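Local coordinates for glucose-6-phosphate 1-dehydrogenase (Mycobacterium avium, PDB 4LGV), which probably catalyses the NADP-dependent oxidation of glucose 6-phosphate to 6-phosphogluconolactone, the entry step of the oxidative pentose phosphate pathway, at residues L51-R56 and P415-L420; R80-I85 and A95-L100. All blocks are in the same frame, centred on the assembly; numbering follows the deposited sequence.

In the fold
Contact 1 joins the nucleotide-binding domain to the C-terminal part of the chain, pairing helix 41-56 with helix 413-424, its centre about 17 Å from the centre of the chain. Contact 2 stays within the nucleotide-binding domain, about 28 Å from that centre, between helices 74-87 and 94-103, and its span of sequence is nested inside the loop that contact 1 closes. Both are largely buried at their touching residues, yet the first combines a direct salt bridge with leucine packing, the second sets a phenylalanine ring among an arginine, an isoleucine and an alanine. Their centres lie about 13 Å apart, and the Glu55–Arg99 salt bridge and Tyr52–Val96 packing connect them through helix 41-56.

Contact 1: L51-R56 and P415-L420; sequences LYRLER and PYERLL
Arg53 and Glu417 form a two-pronged salt bridge that carries the polar half of this interhelical contact. The arginine presents the side of its guanidinium: NE donates to Glu417 OE1 at 2.8 Å, with an N-H...O angle of 159°, and Arg53 NH2 reaches Glu417 OE2 at 3.0 Å. Each oxygen is met on its syn side. Both acceptors lie within a few degrees of the guanidinium plane, but the carboxylate is turned 34° from that plane, so the donors approach tilted from the carboxylate plane. A bend at chi3 in Arg53 swings NE and NH2 round to the acid, while Glu417 leaves its helix with chi1 at 65° and is straight from there on, which carries the carboxylate to the arginine; the two side chains cross at about a right angle. Two bonds to two separate oxygens limit rotation of both groups. Glu417 OE1 also pairs with Arg57, and Arg53 NH1 with Glu90, so the ion pair belongs to a wider charge network; Arg53 NH2 also bonds a glycerol probably left from crystallisation.

The apolar part is less intimate. Leu51 CD2 meets Leu420 CD1 at 4.2 Å, methyl against methyl. Leu51 starts out from its backbone away from the other helix, and only its branch end closes the gap. Leu54, by contrast, points toward helix 413-424, is partly covered by it and touches Tyr421.

Helix 41-56 follows the first strand, 32-36, of the parallel Rossmann-type sheet. Helix 413-424 packs against it from the C-terminal part of the chain, with Tyr416 resting on Met46 and Ala50, and helix 94-103 touches helix 41-56 through Tyr52, Glu55 and Arg56.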
loop_
_atom_site.group_PDB
_atom_site.type_symbol
_atom_site.label_atom_id
_atom_site.label_comp_id
_atom_site.label_asym_id
_atom_site.label_seq_id
_atom_site.Cartn_x
_atom_site.Cartn_y
_atom_site.Cartn_z
ATOM N N LEU A 51 37.362 -31.133 -12.174
ATOM C CA LEU A 51 38.379 -31.397 -11.210
ATOM C C LEU A 51 39.714 -30.711 -11.564
ATOM O O LEU A 51 40.406 -30.124 -10.704
ATOM C CB LEU A 51 38.601 -32.907 -11.081
ATOM C CG LEU A 51 37.424 -33.685 -10.500
ATOM C CD1 LEU A 51 37.680 -35.179 -10.605
ATOM C CD2 LEU A 51 37.204 -33.296 -9.077
ATOM N N TYR A 52 40.062 -30.777 -12.840
ATOM C CA TYR A 52 41.262 -30.103 -13.352
ATOM C C TYR A 52 41.207 -28.618 -13.040
ATOM O O TYR A 52 42.220 -28.017 -12.578
ATOM C CB TYR A 52 41.419 -30.354 -14.871
ATOM C CG TYR A 52 42.527 -29.584 -15.503
ATOM C CD1 TYR A 52 43.832 -30.076 -15.495
ATOM C CD2 TYR A 52 42.298 -28.337 -16.100
ATOM C CE1 TYR A 52 44.879 -29.318 -15.998
ATOM C CE2 TYR A 52 43.343 -27.588 -16.641
ATOM C CZ TYR A 52 44.607 -28.088 -16.594
ATOM O OH TYR A 52 45.624 -27.352 -17.134
ATOM N N ARG A 53 40.055 -27.993 -13.290
ATOM C CA ARG A 53 39.932 -26.523 -13.073
ATOM C C ARG A 53 40.001 -26.168 -11.596
ATOM O O ARG A 53 40.595 -25.171 -11.201
ATOM C CB ARG A 53 38.641 -25.978 -13.691
ATOM C CG ARG A 53 38.631 -26.017 -15.217
ATOM C CD ARG A 53 37.231 -25.817 -15.791
ATOM N NE ARG A 53 36.600 -24.545 -15.433
ATOM C CZ ARG A 53 36.687 -23.421 -16.143
ATOM N NH1 ARG A 53 37.333 -23.371 -17.281
ATOM N NH2 ARG A 53 36.072 -22.338 -15.708
ATOM N N LEU A 54 39.441 -27.025 -10.757
ATOM C CA LEU A 54 39.506 -26.788 -9.318
ATOM C C LEU A 54 40.958 -26.919 -8.873
ATOM O O LEU A 54 41.431 -26.125 -8.057
ATOM C CB LEU A 54 38.591 -27.733 -8.565
ATOM C CG LEU A 54 37.073 -27.513 -8.707
ATOM C CD1 LEU A 54 36.303 -28.750 -8.240
ATOM C CD2 LEU A 54 36.614 -26.321 -7.914
ATOM N N GLU A 55 41.681 -27.886 -9.443
ATOM C CA GLU A 55 43.111 -28.034 -9.162
ATOM C C GLU A 55 43.904 -26.828 -9.593
ATOM O O GLU A 55 44.742 -26.334 -8.848
ATOM C CB GLU A 55 43.671 -29.262 -9.867
ATOM C CG GLU A 55 45.117 -29.569 -9.532
ATOM C CD GLU A 55 45.251 -30.036 -8.121
ATOM O OE1 GLU A 55 44.805 -31.158 -7.817
ATOM O OE2 GLU A 55 45.771 -29.277 -7.300
ATOM N N ARG A 56 43.653 -26.341 -10.792
ATOM C CA ARG A 56 44.291 -25.114 -11.218
ATOM C C ARG A 56 44.073 -23.935 -10.268
ATOM O O ARG A 56 44.970 -23.156 -10.052
ATOM C CB ARG A 56 43.842 -24.705 -12.636
ATOM C CG ARG A 56 44.562 -23.442 -13.140
ATOM C CD ARG A 56 44.296 -23.224 -14.622
ATOM N NE ARG A 56 42.871 -22.966 -14.870
ATOM C CZ ARG A 56 42.173 -23.333 -15.953
ATOM N NH1 ARG A 56 42.750 -23.977 -16.959
ATOM N NH2 ARG A 56 40.877 -23.017 -16.027
ATOM N N PRO A 415 28.862 -23.835 -14.161
ATOM C CA PRO A 415 27.871 -24.377 -13.257
ATOM C C PRO A 415 28.231 -25.698 -12.674
ATOM O O PRO A 415 27.990 -25.949 -11.486
ATOM C CB PRO A 415 26.615 -24.530 -14.124
ATOM C CG PRO A 415 26.973 -24.020 -15.496
ATOM C CD PRO A 415 28.255 -23.288 -15.387
ATOM N N TYR A 416 28.781 -26.552 -13.497
ATOM C CA TYR A 416 29.108 -27.873 -13.044
ATOM C C TYR A 416 30.183 -27.868 -11.953
ATOM O O TYR A 416 29.999 -28.464 -10.891
ATOM C CB TYR A 416 29.528 -28.705 -14.236
ATOM C CG TYR A 416 29.742 -30.107 -13.851
ATOM C CD1 TYR A 416 28.676 -30.990 -13.725
ATOM C CD2 TYR A 416 31.000 -30.542 -13.536
ATOM C CE1 TYR A 416 28.863 -32.287 -13.305
ATOM C CE2 TYR A 416 31.219 -31.853 -13.127
ATOM C CZ TYR A 416 30.143 -32.730 -13.012
ATOM O OH TYR A 416 30.378 -34.030 -12.650
ATOM N N GLU A 417 31.265 -27.145 -12.151
ATOM C CA GLU A 417 32.292 -27.020 -11.096
ATOM C C GLU A 417 31.781 -26.329 -9.827
ATOM O O GLU A 417 32.175 -26.673 -8.706
ATOM C CB GLU A 417 33.543 -26.300 -11.630
ATOM C CG GLU A 417 33.341 -24.852 -12.024
ATOM C CD GLU A 417 34.517 -24.250 -12.797
ATOM O OE1 GLU A 417 35.489 -24.955 -12.942
ATOM O OE2 GLU A 417 34.470 -23.081 -13.253
ATOM N N ARG A 418 30.928 -25.321 -9.987
ATOM C CA ARG A 418 30.326 -24.660 -8.834
ATOM C C ARG A 418 29.536 -25.662 -7.973
ATOM O O ARG A 418 29.614 -25.646 -6.759
ATOM C CB ARG A 418 29.403 -23.560 -9.346
ATOM C CG ARG A 418 28.725 -22.738 -8.288
ATOM C CD ARG A 418 27.774 -21.760 -8.932
ATOM N NE ARG A 418 27.149 -20.937 -7.920
ATOM C CZ ARG A 418 25.941 -20.377 -7.999
ATOM N NH1 ARG A 418 25.142 -20.582 -9.056
ATOM N NH2 ARG A 418 25.536 -19.601 -7.023
ATOM N N LEU A 419 28.753 -26.531 -8.604
ATOM C CA LEU A 419 27.969 -27.529 -7.863
ATOM C C LEU A 419 28.840 -28.539 -7.152
ATOM O O LEU A 419 28.555 -28.908 -6.009
ATOM C CB LEU A 419 27.028 -28.294 -8.795
ATOM C CG LEU A 419 25.822 -27.510 -9.234
ATOM C CD1 LEU A 419 25.092 -28.236 -10.339
ATOM C CD2 LEU A 419 24.869 -27.254 -8.094
ATOM N N LEU A 420 29.916 -28.961 -7.815
ATOM C CA LEU A 420 30.813 -29.978 -7.246
ATOM C C LEU A 420 31.499 -29.434 -6.040
ATOM O O LEU A 420 31.640 -30.111 -5.024
ATOM C CB LEU A 420 31.908 -30.415 -8.249
ATOM C CG LEU A 420 31.860 -31.820 -8.809
ATOM C CD1 LEU A 420 33.162 -32.078 -9.561
ATOM C CD2 LEU A 420 31.672 -32.877 -7.729
#

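Contact 2: R80-I85 and A95-L100; sequences RAREAI and AVFDRL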
loop_
_atom_site.group_PDB
_atom_site.type_symbol
_atom_site.label_atom_id
_atom_site.label_comp_id
_atom_site.label_asym_id
_atom_site.label_seq_id
_atom_site.Cartn_x
_atom_site.Cartn_y
_atom_site.Cartn_z
ATOM N N ARG A 80 42.807 -41.616 -19.716
ATOM C CA ARG A 80 41.428 -41.244 -19.990
ATOM C C ARG A 80 41.121 -39.821 -19.519
ATOM O O ARG A 80 40.457 -39.054 -20.235
ATOM C CB ARG A 80 40.464 -42.195 -19.301
ATOM C CG ARG A 80 40.185 -43.437 -20.116
ATOM C CD ARG A 80 39.237 -44.272 -19.299
ATOM N NE ARG A 80 38.831 -45.513 -19.915
ATOM C CZ ARG A 80 37.658 -45.735 -20.515
ATOM N NH1 ARG A 80 36.724 -44.794 -20.626
ATOM N NH2 ARG A 80 37.422 -46.925 -21.014
ATOM N N ALA A 81 41.593 -39.507 -18.322
ATOM C CA ALA A 81 41.380 -38.179 -17.765
ATOM C C ALA A 81 42.057 -37.074 -18.563
ATOM O O ALA A 81 41.477 -36.026 -18.838
ATOM C CB ALA A 81 41.882 -38.162 -16.345
ATOM N N ARG A 82 43.268 -37.368 -19.009
ATOM C CA ARG A 82 44.052 -36.455 -19.799
ATOM C C ARG A 82 43.358 -36.147 -21.131
ATOM O O ARG A 82 43.120 -34.977 -21.479
ATOM C CB ARG A 82 45.430 -37.050 -20.019
ATOM C CG ARG A 82 46.412 -36.105 -20.659
ATOM C CD ARG A 82 47.755 -36.791 -21.017
ATOM N NE ARG A 82 48.402 -37.388 -19.846
ATOM C CZ ARG A 82 49.376 -36.813 -19.136
ATOM N NH1 ARG A 82 49.880 -35.604 -19.461
ATOM N NH2 ARG A 82 49.900 -37.462 -18.101
ATOM N N GLU A 83 42.994 -37.189 -21.853
ATOM C CA GLU A 83 42.287 -36.997 -23.106
ATOM C C GLU A 83 40.962 -36.260 -22.927
ATOM O O GLU A 83 40.625 -35.406 -23.733
ATOM C CB GLU A 83 42.013 -38.324 -23.800
ATOM C CG GLU A 83 43.292 -39.001 -24.272
ATOM C CD GLU A 83 43.965 -38.174 -25.369
ATOM O OE1 GLU A 83 43.270 -37.856 -26.348
ATOM O OE2 GLU A 83 45.145 -37.761 -25.199
ATOM N N ALA A 84 40.232 -36.599 -21.883
ATOM C CA ALA A 84 38.940 -36.008 -21.689
ATOM C C ALA A 84 39.088 -34.507 -21.488
ATOM O O ALA A 84 38.315 -33.720 -22.019
ATOM C CB ALA A 84 38.250 -36.637 -20.497
ATOM N N ILE A 85 40.095 -34.124 -20.721
ATOM C CA ILE A 85 40.324 -32.713 -20.444
ATOM C C ILE A 85 40.714 -31.956 -21.708
ATOM O O ILE A 85 40.165 -30.897 -22.001
ATOM C CB ILE A 85 41.391 -32.512 -19.356
ATOM C CG1 ILE A 85 40.916 -33.144 -18.064
ATOM C CG2 ILE A 85 41.639 -31.036 -19.156
ATOM C CD1 ILE A 85 41.956 -33.348 -17.009
ATOM N N ALA A 95 51.783 -29.581 -15.298
ATOM C CA ALA A 95 52.032 -29.506 -13.856
ATOM C C ALA A 95 50.742 -29.571 -13.057
ATOM O O ALA A 95 50.696 -30.221 -12.008
ATOM C CB ALA A 95 52.804 -28.228 -13.477
ATOM N N VAL A 96 49.699 -28.893 -13.540
ATOM C CA VAL A 96 48.388 -28.914 -12.903
ATOM C C VAL A 96 47.847 -30.304 -12.965
ATOM O O VAL A 96 47.290 -30.802 -11.975
ATOM C CB VAL A 96 47.413 -27.922 -13.570
ATOM C CG1 VAL A 96 46.006 -28.047 -13.008
ATOM C CG2 VAL A 96 47.900 -26.465 -13.398
ATOM N N PHE A 97 47.957 -30.940 -14.131
ATOM C CA PHE A 97 47.421 -32.282 -14.305
ATOM C C PHE A 97 48.141 -33.256 -13.377
ATOM O O PHE A 97 47.506 -34.098 -12.750
ATOM C CB PHE A 97 47.514 -32.774 -15.750
ATOM C CG PHE A 97 46.995 -34.155 -15.937
ATOM C CD1 PHE A 97 45.664 -34.343 -16.131
ATOM C CD2 PHE A 97 47.830 -35.280 -15.805
ATOM C CE1 PHE A 97 45.124 -35.608 -16.243
ATOM C CE2 PHE A 97 47.298 -36.576 -15.902
ATOM C CZ PHE A 97 45.930 -36.722 -16.139
ATOM N N ASP A 98 49.453 -33.093 -13.241
ATOM C CA ASP A 98 50.227 -33.979 -12.359
ATOM C C ASP A 98 49.788 -33.861 -10.899
ATOM O O ASP A 98 49.768 -34.863 -10.192
ATOM C CB ASP A 98 51.763 -33.800 -12.489
ATOM C CG ASP A 98 52.352 -34.468 -13.735
ATOM O OD1 ASP A 98 51.638 -35.226 -14.426
ATOM O OD2 ASP A 98 53.566 -34.224 -14.031
ATOM N N ARG A 99 49.422 -32.660 -10.457
ATOM C CA ARG A 99 48.878 -32.499 -9.078
ATOM C C ARG A 99 47.574 -33.254 -8.941
ATOM O O ARG A 99 47.355 -33.913 -7.961
ATOM C CB ARG A 99 48.630 -31.055 -8.711
ATOM C CG ARG A 99 49.895 -30.285 -8.318
ATOM C CD ARG A 99 49.543 -29.113 -7.410
ATOM N NE ARG A 99 48.489 -28.260 -7.969
ATOM C CZ ARG A 99 48.679 -27.245 -8.805
ATOM N NH1 ARG A 99 49.884 -26.941 -9.247
ATOM N NH2 ARG A 99 47.632 -26.504 -9.190
ATOM N N LEU A 100 46.739 -33.192 -9.960
ATOM C CA LEU A 100 45.469 -33.893 -9.907
ATOM C C LEU A 100 45.729 -35.405 -9.864
ATOM O O LEU A 100 45.128 -36.105 -9.071
ATOM C CB LEU A 100 44.598 -33.526 -11.111
ATOM C CG LEU A 100 43.282 -34.299 -11.300
ATOM C CD1 LEU A 100 42.413 -34.196 -10.057
ATOM C CD2 LEU A 100 42.544 -33.748 -12.519
HETATM O O HOH W 1 51.467 -35.752 -17.019
#
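Two successive helices of the nucleotide-binding domain, 74-87 and 94-103, follow strand 64-68 and precede strand 104-108 in the chain, and Phe97 of the second packs against Ala81, Arg82 and Ile85 of the first. The short segments run roughly antiparallel, at 138°, with axes 11.5 Å apart; Arg82 and Phe97 are the closest pair of CA atoms.

Phe97 reaches across this gap. Its CE1 lies 4.1 Å from Ala81 CB, and Ile85 CD1 comes up at the ring edge, in the ring plane, 3.9 Å from Phe97 CD1. Arg82 CB packs 3.9 Å from Phe97 CZ. Farther along, a bend at chi3 (-58°) brings the guanidinium obliquely to the CD2/CE2 side of the ring, so that one guanidinium face has Phe97 CE2 over it, 3.5 Å from Arg82 NH2. The two planes are 46° apart, so this is no parallel stack.

Beyond the ring, Arg82 NH2 donates to a water at 2.6 Å, and that water donates to Asp98 OD1 at 2.7 Å. Arg82 NH1 makes a salt bridge to Asp94, at the start of the second helix.

Arg82 thus serves both parts of the chemistry: its CB and guanidinium face join the methyl groups in packing on the phenylalanine, while its nitrogens bond Asp94 directly and Asp98 through water, which probably steadies the guanidinium beside the ring.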